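Local coordinates for serine rich repeat protein-1 (Srr-1) (Streptococcus agalactiae NEM316, PDB 4RMB), which acts as a surface adhesin, the fragment here being the domain that binds keratin 4, at residues Gly32-Ile37 and Ser124-Ile129; Ala53-Leu58 and Tyr109-Lys114. All coordinates share one frame; numbering follows the deposited sequence.

Overall arrangement
The two contacts sit in the two main antiparallel sheets of a variant DEv-IgG fold. In contact 1, strand 35-40 pairs with strand 120-127; in contact 2, strand 54-60 pairs with strand 108-116. Strand 35-40 is followed in the chain by strand 54-60, and strand 108-116 by strand 120-127, so contact 2 is nested within the loop that contact 1 closes and both connections pass from one sheet to the other. The centres of the two contacts lie about 15 Å apart and the nearest atoms about 5 Å, without touching. Trp98 joins them: it hydrogen-bonds Thr36 of contact 1 and stacks on Tyr109 of contact 2. The second subunit packs against contact 1.

Contact 1 of 2, residues Gly32-Ile37 and Ser124-Ile129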
loop_
_atom_site.group_PDB
_atom_site.type_symbol
_atom_site.label_atom_id
_atom_site.label_comp_id
_atom_site.label_asym_id
_atom_site.label_seq_id
_atom_site.Cartn_x
_atom_site.Cartn_y
_atom_site.Cartn_z
ATOM N N GLY B 32 10.947 7.661 -24.958
ATOM C CA GLY B 32 11.884 8.386 -24.125
ATOM C C GLY B 32 12.325 7.514 -22.964
ATOM O O GLY B 32 12.111 6.304 -22.989
ATOM N N ASN B 33 12.932 8.118 -21.947
ATOM C CA ASN B 33 13.400 7.358 -20.791
ATOM C C ASN B 33 12.278 6.935 -19.866
ATOM O O ASN B 33 11.156 7.428 -19.961
ATOM C CB ASN B 33 14.388 8.177 -19.962
ATOM C CG ASN B 33 15.632 8.533 -20.727
ATOM O OD1 ASN B 33 16.025 7.824 -21.649
ATOM N ND2 ASN B 33 16.273 9.629 -20.338
ATOM N N LEU B 34 12.599 6.006 -18.973
ATOM C CA LEU B 34 11.643 5.555 -17.975
ATOM C C LEU B 34 11.657 6.651 -16.926
ATOM O O LEU B 34 12.709 7.219 -16.624
ATOM C CB LEU B 34 12.091 4.242 -17.336
ATOM C CG LEU B 34 12.063 2.988 -18.210
ATOM C CD1 LEU B 34 13.424 2.306 -18.177
ATOM C CD2 LEU B 34 10.990 2.049 -17.705
ATOM N N TYR B 35 10.488 6.943 -16.369
ATOM C CA TYR B 35 10.356 7.973 -15.348
ATOM C C TYR B 35 9.449 7.471 -14.248
ATOM O O TYR B 35 8.684 6.523 -14.436
ATOM C CB TYR B 35 9.662 9.222 -15.905
ATOM C CG TYR B 35 10.523 10.228 -16.615
ATOM C CD1 TYR B 35 10.987 9.996 -17.908
ATOM C CD2 TYR B 35 10.845 11.434 -16.000
ATOM C CE1 TYR B 35 11.752 10.954 -18.572
ATOM C CE2 TYR B 35 11.608 12.391 -16.649
ATOM C CZ TYR B 35 12.053 12.147 -17.936
ATOM O OH TYR B 35 12.780 13.119 -18.585
ATOM N N THR B 36 9.538 8.112 -13.091
ATOM C CA THR B 36 8.613 7.807 -12.013
ATOM C C THR B 36 8.036 9.144 -11.609
ATOM O O THR B 36 8.770 10.095 -11.328
ATOM C CB THR B 36 9.274 7.136 -10.794
ATOM O OG1 THR B 36 9.398 5.733 -11.052
ATOM C CG2 THR B 36 8.410 7.332 -9.534
ATOM N N ILE B 37 6.713 9.229 -11.624
ATOM C CA ILE B 37 6.029 10.444 -11.233
ATOM C C ILE B 37 5.228 10.090 -9.992
ATOM O O ILE B 37 4.567 9.050 -9.950
ATOM C CB ILE B 37 5.090 10.935 -12.349
ATOM C CG1 ILE B 37 5.926 11.334 -13.574
ATOM C CG2 ILE B 37 4.244 12.095 -11.850
ATOM C CD1 ILE B 37 5.114 11.758 -14.767
ATOM N N SER B 124 2.071 6.621 -7.740
ATOM C CA SER B 124 3.430 6.519 -8.247
ATOM C C SER B 124 3.345 5.825 -9.597
ATOM O O SER B 124 2.486 4.970 -9.812
ATOM C CB SER B 124 4.311 5.680 -7.319
ATOM O OG SER B 124 4.508 6.306 -6.069
ATOM N N THR B 125 4.222 6.194 -10.517
ATOM C CA THR B 125 4.211 5.541 -11.820
ATOM C C THR B 125 5.601 5.069 -12.205
ATOM O O THR B 125 6.598 5.410 -11.573
ATOM C CB THR B 125 3.816 6.507 -12.972
ATOM O OG1 THR B 125 4.892 7.432 -13.195
ATOM C CG2 THR B 125 2.547 7.274 -12.658
ATOM N N VAL B 126 5.631 4.237 -13.235
ATOM C CA VAL B 126 6.869 3.836 -13.886
ATOM C C VAL B 126 6.283 4.071 -15.265
ATOM O O VAL B 126 5.503 3.265 -15.763
ATOM C CB VAL B 126 7.253 2.368 -13.708
ATOM C CG1 VAL B 126 8.407 2.041 -14.657
ATOM C CG2 VAL B 126 7.729 2.138 -12.276
ATOM N N SER B 127 6.609 5.217 -15.850
ATOM C CA SER B 127 6.025 5.592 -17.126
ATOM C C SER B 127 6.941 6.475 -17.931
ATOM O O SER B 127 8.090 6.711 -17.562
ATOM C CB SER B 127 4.753 6.391 -16.873
ATOM O OG SER B 127 5.048 7.551 -16.094
ATOM N N ASP B 128 6.399 6.975 -19.039
ATOM C CA ASP B 128 7.129 7.909 -19.865
ATOM C C ASP B 128 6.938 9.242 -19.140
ATOM O O ASP B 128 6.114 9.355 -18.225
ATOM C CB ASP B 128 6.526 7.984 -21.271
ATOM C CG ASP B 128 5.106 8.523 -21.268
ATOM O OD1 ASP B 128 4.256 7.957 -20.556
ATOM O OD2 ASP B 128 4.838 9.511 -21.978
ATOM N N ILE B 129 7.686 10.251 -19.555
ATOM C CA ILE B 129 7.613 11.557 -18.927
ATOM C C ILE B 129 6.194 12.142 -18.850
ATOM O O ILE B 129 5.849 12.812 -17.879
ATOM C CB ILE B 129 8.548 12.535 -19.673
ATOM C CG1 ILE B 129 8.747 13.802 -18.853
ATOM C CG2 ILE B 129 7.989 12.838 -21.057
ATOM C CD1 ILE B 129 9.803 14.733 -19.427
HETATM O O HOH W 1 9.743 9.440 -21.302
#
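Tyr35 lays one face of its ring over the side chain of Ile129, whose CB sits 3.9 Å from the ring centroid in a CH-pi contact. With Ile129 CG1 anti to the backbone N (chi1 -167°), the chain runs over the face from CE1 toward CZ, and its CD1 comes within 3.5 Å of Tyr35 OH. A broad aromatic face suits a branched aliphatic chain here, at a partly exposed border. In the backbone, Tyr35 and Ser127 form an antiparallel hydrogen-bonded pair, Tyr35 N to Ser127 O (2.7 Å) and Ser127 N to Tyr35 O.

Further along, threonines supply bonds of their own. Thr36 OG1 donates to Thr125 O (2.9 Å) in the carbonyl plane and is also bonded to Trp98 NE1, while Ile37 N turns to Thr125 OG1 (3.0 Å) and the return bond from Thr125 N to Ile37 O is weak. Thr125 OG1 in turn donates a hydrogen bond to Ser127 OG, which donates to Asp128 O; these short, buried hydroxyl side chains stay close enough to the backbone to bond it.

On the face that carries Leu34, Thr36 and Val126, Leu34 CD2 meets Val126 CG1 at 4.0 Å, near Met25. A water links Asn33 O to Ile129 N where the strands part, while Asp128 OD1 accepts from Thr132 N and Tyr133 N. This is antiparallel strand pairing inside a five-stranded sheet of the variant DEv-IgG fold.

Contact 2 of 2, residues Ala53-Leu58 and Tyr109-Lys114; sequences AEVKIL and YVVLVK
The ring of Tyr109 turns its edge to Leu58, whose carbonyl O lies near the ring plane and 3.5 Å from Tyr109 CD1. Trp98 stacks on this ring and Tyr85 meets it edge-to-face, so a large flat side chain finds aromatic neighbours beside the Leu58-Val110 pair. CG stands anti to the carbonyl carbon (chi1 -64°), which brings CD1 beside Leu58 O; that oxygen also accepts from Val110 N.

From here the strands run antiparallel in regular register, with Leu58-Val110, Lys56-Leu112 and Glu54-Lys114 as hydrogen-bonded pairs. The Leu112 N to Lys56 O bond is 2.8 Å long and straight, at 179°. These are the two inner strands of the four-stranded sheet that, in this variant of the DEv-IgG fold, packs on the sheet holding strands 35-40 and 93-97. Val55, Ile57, Val111 and Val113 point to that interface and touch Ile94, Ile96 or Ile38; beta-branched residues suit both extended backbone and a close-packed core. Val55 CG1 and Val111 CG1 lie 4.3 Å apart, while Ala53 CB, just before the strand begins, reaches Val113 CG1 at 3.9 Å.

The opposite face is mixed. Leu112 CD1 touches both Leu58 CD1 (4.1 Å) and Lys56 CE (3.8 Å); the lysine's aliphatic stem adds to the cluster, and its bend at chi3 (73°) carries NZ off. Glu54 and Lys114 run side by side, yet Glu54 OE1 and Lys114 NZ stay 5.9 Å apart.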
loop_
_atom_site.group_PDB
_atom_site.type_symbol
_atom_site.label_atom_id
_atom_site.label_comp_id
_atom_site.label_asym_id
_atom_site.label_seq_id
_atom_site.Cartn_x
_atom_site.Cartn_y
_atom_site.Cartn_z
ATOM N N ALA B 53 8.306 17.870 1.447
ATOM C CA ALA B 53 8.703 16.473 1.366
ATOM C C ALA B 53 10.215 16.307 1.369
ATOM O O ALA B 53 10.937 17.110 0.778
ATOM C CB ALA B 53 8.128 15.851 0.101
ATOM N N GLU B 54 10.684 15.272 2.057
ATOM C CA GLU B 54 12.105 14.946 2.107
ATOM C C GLU B 54 12.215 13.711 1.228
ATOM O O GLU B 54 11.550 12.702 1.473
ATOM C CB GLU B 54 12.548 14.645 3.540
ATOM C CG GLU B 54 12.760 15.897 4.379
ATOM C CD GLU B 54 13.172 15.591 5.807
ATOM O OE1 GLU B 54 13.826 14.551 6.035
ATOM O OE2 GLU B 54 12.855 16.403 6.700
ATOM N N VAL B 55 13.052 13.793 0.203
ATOM C CA VAL B 55 13.191 12.702 -0.749
ATOM C C VAL B 55 14.548 12.019 -0.785
ATOM O O VAL B 55 15.585 12.681 -0.802
ATOM C CB VAL B 55 12.884 13.213 -2.175
ATOM C CG1 VAL B 55 12.925 12.067 -3.161
ATOM C CG2 VAL B 55 11.532 13.905 -2.201
ATOM N N LYS B 56 14.534 10.688 -0.797
ATOM C CA LYS B 56 15.764 9.914 -0.893
ATOM C C LYS B 56 15.561 8.833 -1.938
ATOM O O LYS B 56 14.489 8.229 -2.021
ATOM C CB LYS B 56 16.154 9.271 0.443
ATOM C CG LYS B 56 17.478 8.508 0.348
ATOM C CD LYS B 56 18.167 8.339 1.693
ATOM C CE LYS B 56 17.472 7.320 2.571
ATOM N NZ LYS B 56 18.177 7.178 3.877
ATOM N N ILE B 57 16.586 8.595 -2.744
ATOM C CA ILE B 57 16.500 7.579 -3.783
ATOM C C ILE B 57 17.633 6.583 -3.589
ATOM O O ILE B 57 18.794 6.971 -3.445
ATOM C CB ILE B 57 16.611 8.203 -5.183
ATOM C CG1 ILE B 57 15.576 9.326 -5.327
ATOM C CG2 ILE B 57 16.389 7.130 -6.250
ATOM C CD1 ILE B 57 15.674 10.097 -6.629
ATOM N N LEU B 58 17.286 5.301 -3.591
ATOM C CA LEU B 58 18.258 4.232 -3.396
ATOM C C LEU B 58 18.257 3.245 -4.557
ATOM O O LEU B 58 17.229 3.023 -5.189
ATOM C CB LEU B 58 17.936 3.480 -2.107
ATOM C CG LEU B 58 17.762 4.361 -0.868
ATOM C CD1 LEU B 58 17.112 3.562 0.244
ATOM C CD2 LEU B 58 19.111 4.900 -0.432
ATOM N N TYR B 109 15.059 0.265 -7.671
ATOM C CA TYR B 109 15.272 1.500 -6.931
ATOM C C TYR B 109 14.187 1.604 -5.880
ATOM O O TYR B 109 13.175 0.912 -5.949
ATOM C CB TYR B 109 15.167 2.717 -7.857
ATOM C CG TYR B 109 16.214 2.785 -8.942
ATOM C CD1 TYR B 109 17.504 3.237 -8.667
ATOM C CD2 TYR B 109 15.916 2.392 -10.246
ATOM C CE1 TYR B 109 18.473 3.295 -9.664
ATOM C CE2 TYR B 109 16.878 2.444 -11.251
ATOM C CZ TYR B 109 18.153 2.897 -10.951
ATOM O OH TYR B 109 19.105 2.941 -11.940
ATOM N N VAL B 110 14.411 2.460 -4.892
ATOM C CA VAL B 110 13.425 2.694 -3.853
ATOM C C VAL B 110 13.383 4.189 -3.659
ATOM O O VAL B 110 14.416 4.817 -3.426
ATOM C CB VAL B 110 13.803 2.040 -2.510
ATOM C CG1 VAL B 110 12.738 2.358 -1.469
ATOM C CG2 VAL B 110 13.933 0.537 -2.685
ATOM N N VAL B 111 12.200 4.772 -3.799
ATOM C CA VAL B 111 12.071 6.201 -3.612
ATOM C C VAL B 111 11.337 6.419 -2.312
ATOM O O VAL B 111 10.241 5.902 -2.111
ATOM C CB VAL B 111 11.288 6.869 -4.755
ATOM C CG1 VAL B 111 11.167 8.364 -4.490
ATOM C CG2 VAL B 111 12.005 6.627 -6.086
ATOM N N LEU B 112 11.959 7.174 -1.418
ATOM C CA LEU B 112 11.362 7.453 -0.125
ATOM C C LEU B 112 10.929 8.907 -0.078
ATOM O O LEU B 112 11.750 9.804 -0.245
ATOM C CB LEU B 112 12.375 7.181 0.986
ATOM C CG LEU B 112 12.965 5.770 1.049
ATOM C CD1 LEU B 112 14.105 5.745 2.051
ATOM C CD2 LEU B 112 11.881 4.775 1.442
ATOM N N VAL B 113 9.641 9.136 0.143
ATOM C CA VAL B 113 9.110 10.492 0.219
ATOM C C VAL B 113 8.516 10.688 1.610
ATOM O O VAL B 113 7.425 10.197 1.903
ATOM C CB VAL B 113 8.016 10.719 -0.853
ATOM C CG1 VAL B 113 7.469 12.140 -0.769
ATOM C CG2 VAL B 113 8.594 10.478 -2.236
ATOM N N LYS B 114 9.247 11.392 2.471
ATOM C CA LYS B 114 8.788 11.634 3.835
ATOM C C LYS B 114 8.023 12.947 3.912
ATOM O O LYS B 114 8.552 14.010 3.585
ATOM C CB LYS B 114 9.980 11.660 4.800
ATOM C CG LYS B 114 9.595 11.902 6.258
ATOM C CD LYS B 114 10.834 12.112 7.130
ATOM C CE LYS B 114 11.585 10.818 7.394
ATOM N NZ LYS B 114 10.893 9.961 8.402
#